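Local coordinates for protein CRISPR system Cmr subunit Cmr5 (Thermus thermophilus HB8, PDB 2ZOP) that probably serves as a small all-helical subunit of the Cmr ribonucleoprotein complex, which uses CRISPR RNA in adaptive defence against invading genetic elements, at residues A9-E14 against A67-Y72; E27-A32 against R106-L111; L38-G43 against A100-K105. One frame throughout, in Å; residues are numbered along the deposited sequence.

Contact 1 (A9-E14 against A67-Y72); sequences AQKAYE and AQVLGY
Val69 packs both of its methyls against the backbone-near part of Lys11, and these two residues carry most of the surface buried where helix 4-19 meets the end of helix 57-69. Val69 CG2 lies 3.8 Å from Lys11 CB, and CG1 of the same valine is 3.9 Å from that carbon. A chi1 of 164° puts CG1 anti to the backbone N and CG2 anti to the carbonyl carbon, and both methyls thereby face this one methylene. CG2 also lies over the start of the next residue, 3.9 Å from Ala12 N. With only a methyl, Ala12 puts little side chain between its backbone and Val69, which is consistent with this close approach. Further along the lysine, CD passes 3.8 Å from Val69 O, and the chain then bends at chi4 and carries NZ away from the other segment. Just beyond, Gly71, with positive phi, ends helix 57-69 in a Schellman motif. On the inner side Val69 also touches Phe104 of helix 87-111, and Trp8 adds to its surroundings from helix 4-19. No hydrogen bond joins the two segments; they are held by packing of the lysine's base on the valine, while its ammonium group stays clear.

Contact 2 (E27-A32 against R106-L111); sequences EYRDMA and RFAQAL
Two helices of the all-alpha bundle, 25-42 and the C-terminal 87-111, pack against each other through an alanine pair and an arginine lying beside them. Ala32 CB and Ala108 CB meet at 3.9 Å, and the small methyls allow the axes of the two short segments to approach to 9.1 Å. Ala108 is placed to serve both neighbours, since its CB is also 4.2 Å from Arg29 CG. The N-to-C directions of the segments are 142° apart, so the two helices of the bundle cross at a marked slant and are joined at the Ala108 face. Arg29 and Ala32, three residues apart, lie on the same face of their helix. With CG anti to the backbone N and the chain extended as far as NE, the arginine runs its CG and CD alongside Ala108, with CD 3.8 Å from Ala108 O.

Its guanidinium then reaches the next residue along. Arg29 NH2 donates to Gln109 OE1 at 2.8 Å, with a bent N-H...O angle of 145°. Neither group is flat against the other: their planes stand 45° apart, and the donor is tilted from the carbonyl plane. Gln109 starts out pointing away from helix 25-42, and a bend at its chi2 brings the amide back to the arginine. Long, flexible polar chains suit this exposed margin, where they can span the gap over the alanines. On the buried side, Tyr28 sends its hydroxyl to a hydrogen bond with Asp65 and packs on Leu62, joining helix 25-42 to helix 57-69.

Contact 3 (L38-G43 against A100-K105); sequences LVRQAG and AAEWFK
Arg40 and Glu102 form a salt bridge at the surface, linking the C-terminal part of helix 25-42 to the middle of helix 87-111. Arg40 NH1 donates to Glu102 OE1 at 3.0 Å, the N-H...O angle being 137°. The oxygen is met nearly along its C-O axis and lies close to the guanidinium plane. Although the two side chains cross at about a right angle, their flat ends are only 7° from coplanar, so the contact is made edge to edge through one nitrogen and one oxygen.

Bends in both chains make this possible. Arg40 folds at chi3 (-63°) and Glu102 at chi2, which turns the carboxylate toward helix 25-42 although its CB bond points neither at that helix nor away from it. Between Arg40 and Glu102 the gap in this part of the helical bundle is bridged by two long side chains. Ala101 and Glu102 both pack on Pro36 of helix 25-42, and Ala101 also meets Leu66.

Glu102 OE1 has a second donor in a water, which gives it a hydrogen bond at 2.8 Å; the same water accepts a weak, long bond from Arg40 NH2 at 3.4 Å. Besides the direct bond through NH1, a second, weak link thus runs from NH2 through the water. Glu102 OE2 lies 3.1 Å from this water. Opposite charges and a bound water suit a position open to solvent. Nearby on helix 25-42, Leu38 and Gln41 pack on Leu91 of a second subunit, placing this helix end beside an interface of the homotrimer.

Contacts 2 and 3 join the same two helices, 25-42 and 87-111, at points 12 Å apart (centre to centre), while contact 1 joins helices 4-19 and 57-69. Contact 1 is the buried one and is held by packing, without a hydrogen bond; contact 2 is partly buried and mixes methyl packing with one hydrogen bond from a charged arginine to a neutral amide; contact 3 lies at the surface and rests on charge and water. Helix 87-111 ties the three together: Phe104 touches Ala12 of contact 1 and Tyr28 of contact 2, and Phe107 of contact 2 meets Tyr13 of contact 1. Only contact 3 has residues touching a second subunit.

Contact 1 (A9-E14 against A67-Y72)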
loop_
_atom_site.group_PDB
_atom_site.type_symbol
_atom_site.label_atom_id
_atom_site.label_comp_id
_atom_site.label_asym_id
_atom_site.label_seq_id
_atom_site.Cartn_x
_atom_site.Cartn_y
_atom_site.Cartn_z
ATOM N N ALA A 9 -21.554 2.413 -13.614
ATOM C CA ALA A 9 -21.387 1.261 -14.491
ATOM C C ALA A 9 -21.971 1.537 -15.867
ATOM O O ALA A 9 -21.335 1.267 -16.883
ATOM C CB ALA A 9 -22.053 0.026 -13.875
ATOM N N GLN A 10 -23.180 2.093 -15.902
ATOM C CA GLN A 10 -23.822 2.396 -17.171
ATOM C C GLN A 10 -23.201 3.578 -17.919
ATOM O O GLN A 10 -23.117 3.549 -19.139
ATOM C CB GLN A 10 -25.327 2.585 -16.956
ATOM C CG GLN A 10 -26.012 1.241 -16.627
ATOM C CD GLN A 10 -27.493 1.362 -16.335
ATOM O OE1 GLN A 10 -28.125 2.369 -16.655
ATOM N NE2 GLN A 10 -28.060 0.318 -15.738
ATOM N N LYS A 11 -22.752 4.601 -17.200
ATOM C CA LYS A 11 -22.116 5.757 -17.847
ATOM C C LYS A 11 -20.773 5.316 -18.423
ATOM O O LYS A 11 -20.369 5.751 -19.502
ATOM C CB LYS A 11 -21.898 6.896 -16.840
ATOM C CG LYS A 11 -23.152 7.731 -16.524
ATOM C CD LYS A 11 -22.851 8.783 -15.455
ATOM C CE LYS A 11 -24.009 9.755 -15.265
ATOM N NZ LYS A 11 -24.229 10.592 -16.481
ATOM N N ALA A 12 -20.083 4.443 -17.694
ATOM C CA ALA A 12 -18.794 3.925 -18.133
ATOM C C ALA A 12 -19.033 3.126 -19.404
ATOM O O ALA A 12 -18.252 3.179 -20.356
ATOM C CB ALA A 12 -18.188 3.028 -17.049
ATOM N N TYR A 13 -20.127 2.376 -19.392
ATOM C CA TYR A 13 -20.530 1.564 -20.525
ATOM C C TYR A 13 -20.675 2.472 -21.744
ATOM O O TYR A 13 -20.171 2.163 -22.819
ATOM C CB TYR A 13 -21.861 0.879 -20.192
ATOM C CG TYR A 13 -22.503 0.098 -21.315
ATOM C CD1 TYR A 13 -21.741 -0.692 -22.175
ATOM C CD2 TYR A 13 -23.889 0.083 -21.462
ATOM C CE1 TYR A 13 -22.341 -1.480 -23.148
ATOM C CE2 TYR A 13 -24.503 -0.706 -22.430
ATOM C CZ TYR A 13 -23.723 -1.485 -23.270
ATOM O OH TYR A 13 -24.330 -2.272 -24.222
ATOM N N GLU A 14 -21.340 3.606 -21.571
ATOM C CA GLU A 14 -21.527 4.524 -22.689
ATOM C C GLU A 14 -20.197 5.116 -23.169
ATOM O O GLU A 14 -19.956 5.235 -24.367
ATOM C CB GLU A 14 -22.483 5.651 -22.306
ATOM C CG GLU A 14 -22.766 6.587 -23.465
ATOM C CD GLU A 14 -23.811 7.630 -23.143
ATOM O OE1 GLU A 14 -23.512 8.556 -22.361
ATOM O OE2 GLU A 14 -24.936 7.518 -23.676
ATOM N N ALA A 67 -13.490 10.779 -15.030
ATOM C CA ALA A 67 -13.812 11.917 -14.179
ATOM C C ALA A 67 -15.238 12.407 -14.451
ATOM O O ALA A 67 -15.944 12.812 -13.530
ATOM C CB ALA A 67 -12.813 13.054 -14.405
ATOM N N GLN A 68 -15.671 12.363 -15.710
ATOM C CA GLN A 68 -17.017 12.828 -16.028
ATOM C C GLN A 68 -18.053 11.848 -15.495
ATOM O O GLN A 68 -19.095 12.254 -14.977
ATOM C CB GLN A 68 -17.163 13.038 -17.540
ATOM C CG GLN A 68 -16.388 14.259 -18.018
ATOM C CD GLN A 68 -16.261 14.360 -19.535
ATOM O OE1 GLN A 68 -15.835 15.388 -20.055
ATOM N NE2 GLN A 68 -16.609 13.297 -20.240
ATOM N N VAL A 69 -17.755 10.557 -15.601
ATOM C CA VAL A 69 -18.661 9.543 -15.079
ATOM C C VAL A 69 -18.872 9.792 -13.587
ATOM O O VAL A 69 -19.971 9.614 -13.071
ATOM C CB VAL A 69 -18.084 8.136 -15.290
ATOM C CG1 VAL A 69 -18.810 7.125 -14.427
ATOM C CG2 VAL A 69 -18.222 7.762 -16.748
ATOM N N LEU A 70 -17.814 10.210 -12.895
ATOM C CA LEU A 70 -17.923 10.486 -11.475
ATOM C C LEU A 70 -18.567 11.839 -11.172
ATOM O O LEU A 70 -18.761 12.182 -10.015
ATOM C CB LEU A 70 -16.552 10.394 -10.807
ATOM C CG LEU A 70 -15.955 8.985 -10.725
ATOM C CD1 LEU A 70 -14.627 9.042 -9.987
ATOM C CD2 LEU A 70 -16.917 8.054 -10.001
ATOM N N GLY A 71 -18.889 12.608 -12.209
ATOM C CA GLY A 71 -19.535 13.891 -11.991
ATOM C C GLY A 71 -18.644 15.119 -11.992
ATOM O O GLY A 71 -19.113 16.221 -11.687
ATOM N N TYR A 72 -17.368 14.945 -12.323
ATOM C CA TYR A 72 -16.438 16.072 -12.374
ATOM C C TYR A 72 -16.382 16.588 -13.804
ATOM O O TYR A 72 -16.768 15.883 -14.734
ATOM C CB TYR A 72 -15.041 15.625 -11.931
ATOM C CG TYR A 72 -14.985 15.253 -10.470
ATOM C CD1 TYR A 72 -14.766 16.222 -9.494
ATOM C CD2 TYR A 72 -15.199 13.939 -10.060
ATOM C CE1 TYR A 72 -14.764 15.888 -8.137
ATOM C CE2 TYR A 72 -15.199 13.594 -8.720
ATOM C CZ TYR A 72 -14.981 14.565 -7.762
ATOM O OH TYR A 72 -14.974 14.214 -6.430
#

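Contact 2 (E27-A32 against R106-L111)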
loop_
_atom_site.group_PDB
_atom_site.type_symbol
_atom_site.label_atom_id
_atom_site.label_comp_id
_atom_site.label_asym_id
_atom_site.label_seq_id
_atom_site.Cartn_x
_atom_site.Cartn_y
_atom_site.Cartn_z
ATOM N N GLU A 27 -5.554 1.822 -27.468
ATOM C CA GLU A 27 -4.780 2.521 -26.450
ATOM C C GLU A 27 -5.698 2.877 -25.283
ATOM O O GLU A 27 -5.273 2.907 -24.119
ATOM C CB GLU A 27 -4.153 3.785 -27.054
ATOM C CG GLU A 27 -3.317 3.486 -28.305
ATOM C CD GLU A 27 -2.766 4.732 -28.989
ATOM O OE1 GLU A 27 -3.438 5.787 -28.973
ATOM O OE2 GLU A 27 -1.659 4.651 -29.563
ATOM N N TYR A 28 -6.957 3.145 -25.616
ATOM C CA TYR A 28 -7.980 3.481 -24.635
ATOM C C TYR A 28 -8.194 2.288 -23.709
ATOM O O TYR A 28 -8.310 2.439 -22.489
ATOM C CB TYR A 28 -9.293 3.803 -25.344
ATOM C CG TYR A 28 -10.379 4.341 -24.438
ATOM C CD1 TYR A 28 -10.477 5.704 -24.169
ATOM C CD2 TYR A 28 -11.324 3.487 -23.876
ATOM C CE1 TYR A 28 -11.501 6.205 -23.363
ATOM C CE2 TYR A 28 -12.344 3.974 -23.071
ATOM C CZ TYR A 28 -12.431 5.328 -22.820
ATOM O OH TYR A 28 -13.451 5.799 -22.044
ATOM N N ARG A 29 -8.270 1.105 -24.308
ATOM C CA ARG A 29 -8.460 -0.136 -23.565
ATOM C C ARG A 29 -7.235 -0.417 -22.696
ATOM O O ARG A 29 -7.372 -0.831 -21.542
ATOM C CB ARG A 29 -8.693 -1.308 -24.539
ATOM C CG ARG A 29 -8.506 -2.699 -23.917
ATOM C CD ARG A 29 -8.941 -3.823 -24.869
ATOM N NE ARG A 29 -8.775 -5.144 -24.261
ATOM C CZ ARG A 29 -7.612 -5.780 -24.176
ATOM N NH1 ARG A 29 -6.517 -5.222 -24.671
ATOM N NH2 ARG A 29 -7.538 -6.963 -23.582
ATOM N N ASP A 30 -6.041 -0.197 -23.254
ATOM C CA ASP A 30 -4.815 -0.437 -22.501
ATOM C C ASP A 30 -4.839 0.369 -21.209
ATOM O O ASP A 30 -4.539 -0.158 -20.132
ATOM C CB ASP A 30 -3.572 -0.044 -23.309
ATOM C CG ASP A 30 -3.299 -0.997 -24.449
ATOM O OD1 ASP A 30 -3.673 -2.182 -24.328
ATOM O OD2 ASP A 30 -2.699 -0.569 -25.456
HETATM N N MSE A 31 -5.206 1.644 -21.321
HETATM C CA MSE A 31 -5.270 2.504 -20.150
HETATM C C MSE A 31 -6.375 2.091 -19.184
HETATM O O MSE A 31 -6.202 2.170 -17.972
HETATM C CB MSE A 31 -5.454 3.965 -20.565
HETATM C CG MSE A 31 -4.140 4.718 -20.569
HETATM SE SE MSE A 31 -3.554 5.354 -18.813
HETATM C CE MSE A 31 -3.740 3.802 -17.696
ATOM N N ALA A 32 -7.506 1.659 -19.731
ATOM C CA ALA A 32 -8.632 1.219 -18.916
ATOM C C ALA A 32 -8.233 0.000 -18.088
ATOM O O ALA A 32 -8.595 -0.108 -16.915
ATOM C CB ALA A 32 -9.832 0.872 -19.812
ATOM N N ARG A 106 -13.842 -3.511 -17.252
ATOM C CA ARG A 106 -14.737 -4.596 -17.633
ATOM C C ARG A 106 -15.383 -4.385 -19.000
ATOM O O ARG A 106 -15.411 -5.299 -19.820
ATOM C CB ARG A 106 -15.815 -4.774 -16.561
ATOM C CG ARG A 106 -15.258 -5.356 -15.266
ATOM C CD ARG A 106 -16.189 -5.101 -14.104
ATOM N NE ARG A 106 -15.572 -5.454 -12.830
ATOM C CZ ARG A 106 -16.020 -5.041 -11.651
ATOM N NH1 ARG A 106 -17.090 -4.258 -11.590
ATOM N NH2 ARG A 106 -15.386 -5.392 -10.537
ATOM N N PHE A 107 -15.908 -3.188 -19.247
ATOM C CA PHE A 107 -16.529 -2.927 -20.535
ATOM C C PHE A 107 -15.516 -2.817 -21.663
ATOM O O PHE A 107 -15.850 -3.081 -22.813
ATOM C CB PHE A 107 -17.427 -1.686 -20.459
ATOM C CG PHE A 107 -18.753 -1.963 -19.810
ATOM C CD1 PHE A 107 -19.664 -2.826 -20.418
ATOM C CD2 PHE A 107 -19.059 -1.440 -18.558
ATOM C CE1 PHE A 107 -20.856 -3.173 -19.784
ATOM C CE2 PHE A 107 -20.251 -1.782 -17.913
ATOM C CZ PHE A 107 -21.149 -2.655 -18.532
ATOM N N ALA A 108 -14.280 -2.441 -21.344
ATOM C CA ALA A 108 -13.242 -2.362 -22.374
ATOM C C ALA A 108 -12.895 -3.787 -22.817
ATOM O O ALA A 108 -12.666 -4.041 -24.002
ATOM C CB ALA A 108 -11.986 -1.658 -21.834
ATOM N N GLN A 109 -12.863 -4.710 -21.859
ATOM C CA GLN A 109 -12.556 -6.119 -22.135
ATOM C C GLN A 109 -13.631 -6.763 -22.998
ATOM O O GLN A 109 -13.341 -7.605 -23.834
ATOM C CB GLN A 109 -12.452 -6.917 -20.825
ATOM C CG GLN A 109 -11.170 -6.708 -20.052
ATOM C CD GLN A 109 -10.003 -7.496 -20.629
ATOM O OE1 GLN A 109 -9.620 -7.301 -21.783
ATOM N NE2 GLN A 109 -9.433 -8.391 -19.822
ATOM N N ALA A 110 -14.878 -6.361 -22.780
ATOM C CA ALA A 110 -15.999 -6.913 -23.525
ATOM C C ALA A 110 -16.299 -6.233 -24.860
ATOM O O ALA A 110 -16.813 -6.875 -25.777
ATOM C CB ALA A 110 -17.247 -6.871 -22.661
ATOM N N LEU A 111 -15.971 -4.948 -24.969
ATOM C CA LEU A 111 -16.282 -4.169 -26.166
ATOM C C LEU A 111 -15.133 -3.801 -27.105
ATOM O O LEU A 111 -15.362 -3.490 -28.270
ATOM C CB LEU A 111 -17.003 -2.885 -25.747
ATOM C CG LEU A 111 -18.247 -3.061 -24.867
ATOM C CD1 LEU A 111 -18.810 -1.697 -24.484
ATOM C CD2 LEU A 111 -19.293 -3.885 -25.625
#

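Contact 3 (L38-G43 against A100-K105)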
loop_
_atom_site.group_PDB
_atom_site.type_symbol
_atom_site.label_atom_id
_atom_site.label_comp_id
_atom_site.label_asym_id
_atom_site.label_seq_id
_atom_site.Cartn_x
_atom_site.Cartn_y
_atom_site.Cartn_z
ATOM N N LEU A 38 -2.931 0.768 -11.096
ATOM C CA LEU A 38 -2.185 1.930 -10.617
ATOM C C LEU A 38 -2.814 2.543 -9.372
ATOM O O LEU A 38 -2.105 2.958 -8.460
ATOM C CB LEU A 38 -2.089 3.004 -11.697
ATOM C CG LEU A 38 -1.294 2.628 -12.942
ATOM C CD1 LEU A 38 -1.262 3.829 -13.876
ATOM C CD2 LEU A 38 0.130 2.210 -12.549
ATOM N N VAL A 39 -4.137 2.623 -9.335
ATOM C CA VAL A 39 -4.793 3.201 -8.165
ATOM C C VAL A 39 -4.470 2.360 -6.930
ATOM O O VAL A 39 -4.123 2.902 -5.883
ATOM C CB VAL A 39 -6.339 3.301 -8.359
ATOM C CG1 VAL A 39 -7.011 3.712 -7.061
ATOM C CG2 VAL A 39 -6.659 4.351 -9.449
ATOM N N ARG A 40 -4.560 1.038 -7.058
ATOM C CA ARG A 40 -4.272 0.144 -5.934
ATOM C C ARG A 40 -2.816 0.156 -5.476
ATOM O O ARG A 40 -2.534 0.253 -4.290
ATOM C CB ARG A 40 -4.647 -1.305 -6.281
ATOM C CG ARG A 40 -6.135 -1.629 -6.229
ATOM C CD ARG A 40 -6.343 -3.138 -6.225
ATOM N NE ARG A 40 -5.847 -3.761 -7.449
ATOM C CZ ARG A 40 -6.530 -3.797 -8.589
ATOM N NH1 ARG A 40 -7.738 -3.252 -8.650
ATOM N NH2 ARG A 40 -6.006 -4.364 -9.668
ATOM N N GLN A 41 -1.892 0.063 -6.424
ATOM C CA GLN A 41 -0.472 0.004 -6.095
ATOM C C GLN A 41 0.239 1.340 -5.898
ATOM O O GLN A 41 1.112 1.454 -5.043
ATOM C CB GLN A 41 0.259 -0.806 -7.171
ATOM C CG GLN A 41 -0.452 -2.100 -7.559
ATOM C CD GLN A 41 0.411 -3.033 -8.404
ATOM O OE1 GLN A 41 1.198 -2.587 -9.238
ATOM N NE2 GLN A 41 0.250 -4.337 -8.199
ATOM N N ALA A 42 -0.132 2.349 -6.678
ATOM C CA ALA A 42 0.525 3.652 -6.587
ATOM C C ALA A 42 -0.269 4.691 -5.803
ATOM O O ALA A 42 0.289 5.693 -5.342
ATOM C CB ALA A 42 0.824 4.175 -7.998
ATOM N N GLY A 43 -1.566 4.456 -5.645
ATOM C CA GLY A 43 -2.386 5.403 -4.917
ATOM C C GLY A 43 -3.137 6.281 -5.899
ATOM O O GLY A 43 -2.704 6.453 -7.035
ATOM N N ALA A 100 -15.350 2.962 -10.366
ATOM C CA ALA A 100 -15.654 3.444 -11.716
ATOM C C ALA A 100 -14.623 2.874 -12.696
ATOM O O ALA A 100 -14.969 2.412 -13.782
ATOM C CB ALA A 100 -15.632 4.983 -11.746
ATOM N N ALA A 101 -13.356 2.889 -12.296
ATOM C CA ALA A 101 -12.277 2.370 -13.127
ATOM C C ALA A 101 -12.499 0.891 -13.475
ATOM O O ALA A 101 -12.323 0.477 -14.627
ATOM C CB ALA A 101 -10.943 2.546 -12.410
ATOM N N GLU A 102 -12.880 0.088 -12.485
ATOM C CA GLU A 102 -13.128 -1.327 -12.748
ATOM C C GLU A 102 -14.206 -1.518 -13.820
ATOM O O GLU A 102 -14.125 -2.444 -14.626
ATOM C CB GLU A 102 -13.540 -2.054 -11.463
ATOM C CG GLU A 102 -12.420 -2.190 -10.443
ATOM C CD GLU A 102 -11.288 -3.080 -10.932
ATOM O OE1 GLU A 102 -10.373 -3.370 -10.132
ATOM O OE2 GLU A 102 -11.311 -3.485 -12.116
ATOM N N TRP A 103 -15.218 -0.653 -13.831
ATOM C CA TRP A 103 -16.269 -0.772 -14.838
ATOM C C TRP A 103 -15.721 -0.451 -16.224
ATOM O O TRP A 103 -16.040 -1.133 -17.193
ATOM C CB TRP A 103 -17.459 0.139 -14.499
ATOM C CG TRP A 103 -18.274 -0.396 -13.361
ATOM C CD1 TRP A 103 -18.523 0.223 -12.174
ATOM C CD2 TRP A 103 -18.904 -1.687 -13.283
ATOM N NE1 TRP A 103 -19.263 -0.599 -11.357
ATOM C CE2 TRP A 103 -19.512 -1.777 -12.009
ATOM C CE3 TRP A 103 -19.011 -2.774 -14.161
ATOM C CZ2 TRP A 103 -20.219 -2.915 -11.588
ATOM C CZ3 TRP A 103 -19.715 -3.908 -13.747
ATOM C CH2 TRP A 103 -20.310 -3.967 -12.466
ATOM N N PHE A 104 -14.896 0.585 -16.320
ATOM C CA PHE A 104 -14.290 0.943 -17.600
ATOM C C PHE A 104 -13.486 -0.260 -18.082
ATOM O O PHE A 104 -13.532 -0.628 -19.262
ATOM C CB PHE A 104 -13.352 2.141 -17.430
ATOM C CG PHE A 104 -14.036 3.470 -17.566
ATOM C CD1 PHE A 104 -14.176 4.071 -18.819
ATOM C CD2 PHE A 104 -14.544 4.121 -16.453
ATOM C CE1 PHE A 104 -14.810 5.296 -18.957
ATOM C CE2 PHE A 104 -15.184 5.352 -16.579
ATOM C CZ PHE A 104 -15.317 5.941 -17.836
ATOM N N LYS A 105 -12.750 -0.865 -17.155
ATOM C CA LYS A 105 -11.937 -2.034 -17.464
ATOM C C LYS A 105 -12.787 -3.188 -17.986
ATOM O O LYS A 105 -12.492 -3.776 -19.028
ATOM C CB LYS A 105 -11.168 -2.480 -16.215
ATOM C CG LYS A 105 -10.409 -3.791 -16.391
ATOM C CD LYS A 105 -9.458 -4.036 -15.230
ATOM C CE LYS A 105 -8.790 -5.399 -15.348
ATOM N NZ LYS A 105 -9.795 -6.497 -15.162
HETATM O O HOH W 1 -8.652 -4.927 -11.685
#